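NAD-dependent aldehyde dehydrogenase (Sinorhizobium meliloti, PDB 3U4J) probably oxidises aldehydes with NAD or NADP as electron acceptor, and binds calcium. Local coordinates at residues S179-W184 / D486-F491. Sequence-based numbering, arbitrary orientation.
Sequences SERVPW and DEYSQF
W184, on the kinked helix 174-187 of the aldehyde dehydrogenase fold, and Y488, where the chain leaves helix 483-487 for strand 489-497, face each other with CA atoms 7.1 Å apart. Backbone hydrogen bonds of Y488 to V162 and of Q490 to E160 bring the chain here antiparallel to strand 153-168, in the mixed sheet that in this family probably forms the coenzyme-binding domain; the contact therefore joins the sheet to a helix packed against it. Y488 carries it alone from its side. Its CG stands anti to the carbonyl carbon (chi1 -51°), which sends the ring toward the helix. Y488 CD2 and CE2 meet W184 obliquely: CE2 is 3.9 Å from the side-chain W184 CB and CD2 3.8 Å from the backbone W184 C. The indole itself turns away, its NE1 bonded to G481 O and its ring meeting F485. Farther out, the phenol passes the bent chain of R181, whose guanidinium plane is tilted 26° from the ring. Y488 OH is hydrogen-bonded to E479 OE1, so a phenylalanine here would probably leave that carboxylate without its tyrosine mate and R181 CD without the oxygen it rests on. The guanidinium has its own polar partners: NH2 bonds to T247 OG1, and R181 NH1 makes a 2.9 Å salt bridge to E180 OE1. Between phenol and arginine, the closest approach is a methylene against the hydroxyl, R181 CD to Y488 OH at 3.4 Å.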
loop_
_atom_site.group_PDB
_atom_site.type_symbol
_atom_site.label_atom_id
_atom_site.label_comp_id
_atom_site.label_asym_id
_atom_site.label_seq_id
_atom_site.Cartn_x
_atom_site.Cartn_y
_atom_site.Cartn_z
ATOM N N SER A 179 -9.255 -9.255 22.275
ATOM C CA SER A 179 -9.271 -9.766 20.920
ATOM C C SER A 179 -8.988 -8.700 19.844
ATOM O O SER A 179 -8.609 -9.049 18.726
ATOM C CB SER A 179 -10.595 -10.483 20.639
ATOM O OG SER A 179 -10.709 -11.653 21.428
ATOM N N GLU A 180 -9.170 -7.416 20.174
ATOM C CA GLU A 180 -8.750 -6.307 19.280
ATOM C C GLU A 180 -7.273 -5.934 19.461
ATOM O O GLU A 180 -6.748 -5.129 18.708
ATOM C CB GLU A 180 -9.540 -5.020 19.556
ATOM C CG GLU A 180 -11.027 -5.040 19.333
ATOM C CD GLU A 180 -11.674 -3.700 19.760
ATOM O OE1 GLU A 180 -11.008 -2.862 20.440
ATOM O OE2 GLU A 180 -12.862 -3.498 19.428
ATOM N N ARG A 181 -6.618 -6.460 20.488
ATOM C CA ARG A 181 -5.225 -6.046 20.804
ATOM C C ARG A 181 -4.248 -7.215 20.688
ATOM O O ARG A 181 -3.287 -7.137 19.938
ATOM C CB ARG A 181 -5.114 -5.476 22.228
ATOM C CG ARG A 181 -6.042 -4.274 22.513
ATOM C CD ARG A 181 -5.599 -2.975 21.813
ATOM N NE ARG A 181 -6.499 -1.906 22.251
ATOM C CZ ARG A 181 -7.727 -1.710 21.787
ATOM N NH1 ARG A 181 -8.202 -2.443 20.780
ATOM N NH2 ARG A 181 -8.490 -0.768 22.329
ATOM N N VAL A 182 -4.483 -8.276 21.457
ATOM C CA VAL A 182 -3.558 -9.413 21.504
ATOM C C VAL A 182 -3.220 -9.982 20.109
ATOM O O VAL A 182 -2.049 -10.144 19.790
ATOM C CB VAL A 182 -4.038 -10.529 22.494
ATOM C CG1 VAL A 182 -3.175 -11.815 22.384
ATOM C CG2 VAL A 182 -4.058 -10.002 23.954
ATOM N N PRO A 183 -4.238 -10.271 19.267
ATOM C CA PRO A 183 -3.880 -10.924 17.980
ATOM C C PRO A 183 -3.021 -10.041 17.068
ATOM O O PRO A 183 -2.152 -10.548 16.375
ATOM C CB PRO A 183 -5.258 -11.197 17.317
ATOM C CG PRO A 183 -6.259 -11.166 18.419
ATOM C CD PRO A 183 -5.701 -10.166 19.438
ATOM N N TRP A 184 -3.248 -8.729 17.083
ATOM C CA TRP A 184 -2.458 -7.816 16.301
ATOM C C TRP A 184 -1.020 -7.725 16.806
ATOM O O TRP A 184 -0.064 -7.648 16.007
ATOM C CB TRP A 184 -3.119 -6.436 16.249
ATOM C CG TRP A 184 -4.179 -6.350 15.138
ATOM C CD1 TRP A 184 -4.021 -5.771 13.909
ATOM C CD2 TRP A 184 -5.522 -6.886 15.163
ATOM N NE1 TRP A 184 -5.177 -5.923 13.168
ATOM C CE2 TRP A 184 -6.114 -6.591 13.909
ATOM C CE3 TRP A 184 -6.285 -7.568 16.128
ATOM C CZ2 TRP A 184 -7.447 -6.938 13.589
ATOM C CZ3 TRP A 184 -7.616 -7.950 15.810
ATOM C CH2 TRP A 184 -8.180 -7.630 14.538
ATOM N N ASP A 486 0.791 -2.066 12.406
ATOM C CA ASP A 486 1.775 -0.992 12.430
ATOM C C ASP A 486 1.975 -0.492 13.866
ATOM O O ASP A 486 3.094 -0.141 14.247
ATOM C CB ASP A 486 1.374 0.151 11.483
ATOM C CG ASP A 486 1.412 -0.262 9.996
ATOM O OD1 ASP A 486 1.790 -1.412 9.681
ATOM O OD2 ASP A 486 1.036 0.565 9.146
ATOM N N GLU A 487 0.904 -0.481 14.668
ATOM C CA GLU A 487 0.999 -0.129 16.094
ATOM C C GLU A 487 1.966 -1.003 16.892
ATOM O O GLU A 487 2.580 -0.517 17.854
ATOM C CB GLU A 487 -0.363 -0.210 16.789
ATOM C CG GLU A 487 -1.284 0.931 16.482
ATOM C CD GLU A 487 -0.691 2.307 16.807
ATOM O OE1 GLU A 487 -0.302 2.524 17.971
ATOM O OE2 GLU A 487 -0.640 3.154 15.887
ATOM N N TYR A 488 2.082 -2.281 16.513
ATOM C CA TYR A 488 2.950 -3.253 17.217
ATOM C C TYR A 488 4.170 -3.669 16.421
ATOM O O TYR A 488 4.782 -4.683 16.721
ATOM C CB TYR A 488 2.144 -4.488 17.676
ATOM C CG TYR A 488 0.900 -4.070 18.443
ATOM C CD1 TYR A 488 0.997 -3.553 19.743
ATOM C CD2 TYR A 488 -0.367 -4.125 17.850
ATOM C CE1 TYR A 488 -0.138 -3.125 20.437
ATOM C CE2 TYR A 488 -1.491 -3.722 18.544
ATOM C CZ TYR A 488 -1.373 -3.216 19.833
ATOM O OH TYR A 488 -2.493 -2.792 20.522
ATOM N N SER A 489 4.518 -2.867 15.423
ATOM C CA SER A 489 5.699 -3.087 14.593
ATOM C C SER A 489 6.679 -1.937 14.754
ATOM O O SER A 489 6.277 -0.824 15.109
ATOM C CB SER A 489 5.309 -3.224 13.097
ATOM O OG SER A 489 4.657 -4.466 12.864
ATOM N N GLN A 490 7.964 -2.222 14.534
ATOM C CA GLN A 490 8.970 -1.193 14.298
ATOM C C GLN A 490 9.364 -1.310 12.833
ATOM O O GLN A 490 9.358 -2.407 12.257
ATOM C CB GLN A 490 10.227 -1.439 15.159
ATOM C CG GLN A 490 10.064 -1.184 16.649
ATOM C CD GLN A 490 10.225 0.285 17.063
ATOM O OE1 GLN A 490 10.259 0.595 18.266
ATOM N NE2 GLN A 490 10.299 1.192 16.088
ATOM N N PHE A 491 9.713 -0.196 12.224
ATOM C CA PHE A 491 10.223 -0.204 10.860
ATOM C C PHE A 491 11.704 0.175 10.827
ATOM O O PHE A 491 12.106 1.193 11.395
ATOM C CB PHE A 491 9.376 0.707 9.963
ATOM C CG PHE A 491 7.933 0.246 9.873
ATOM C CD1 PHE A 491 7.584 -0.789 9.011
ATOM C CD2 PHE A 491 6.964 0.797 10.699
ATOM C CE1 PHE A 491 6.256 -1.248 8.929
ATOM C CE2 PHE A 491 5.625 0.352 10.644
ATOM C CZ PHE A 491 5.281 -0.688 9.760
#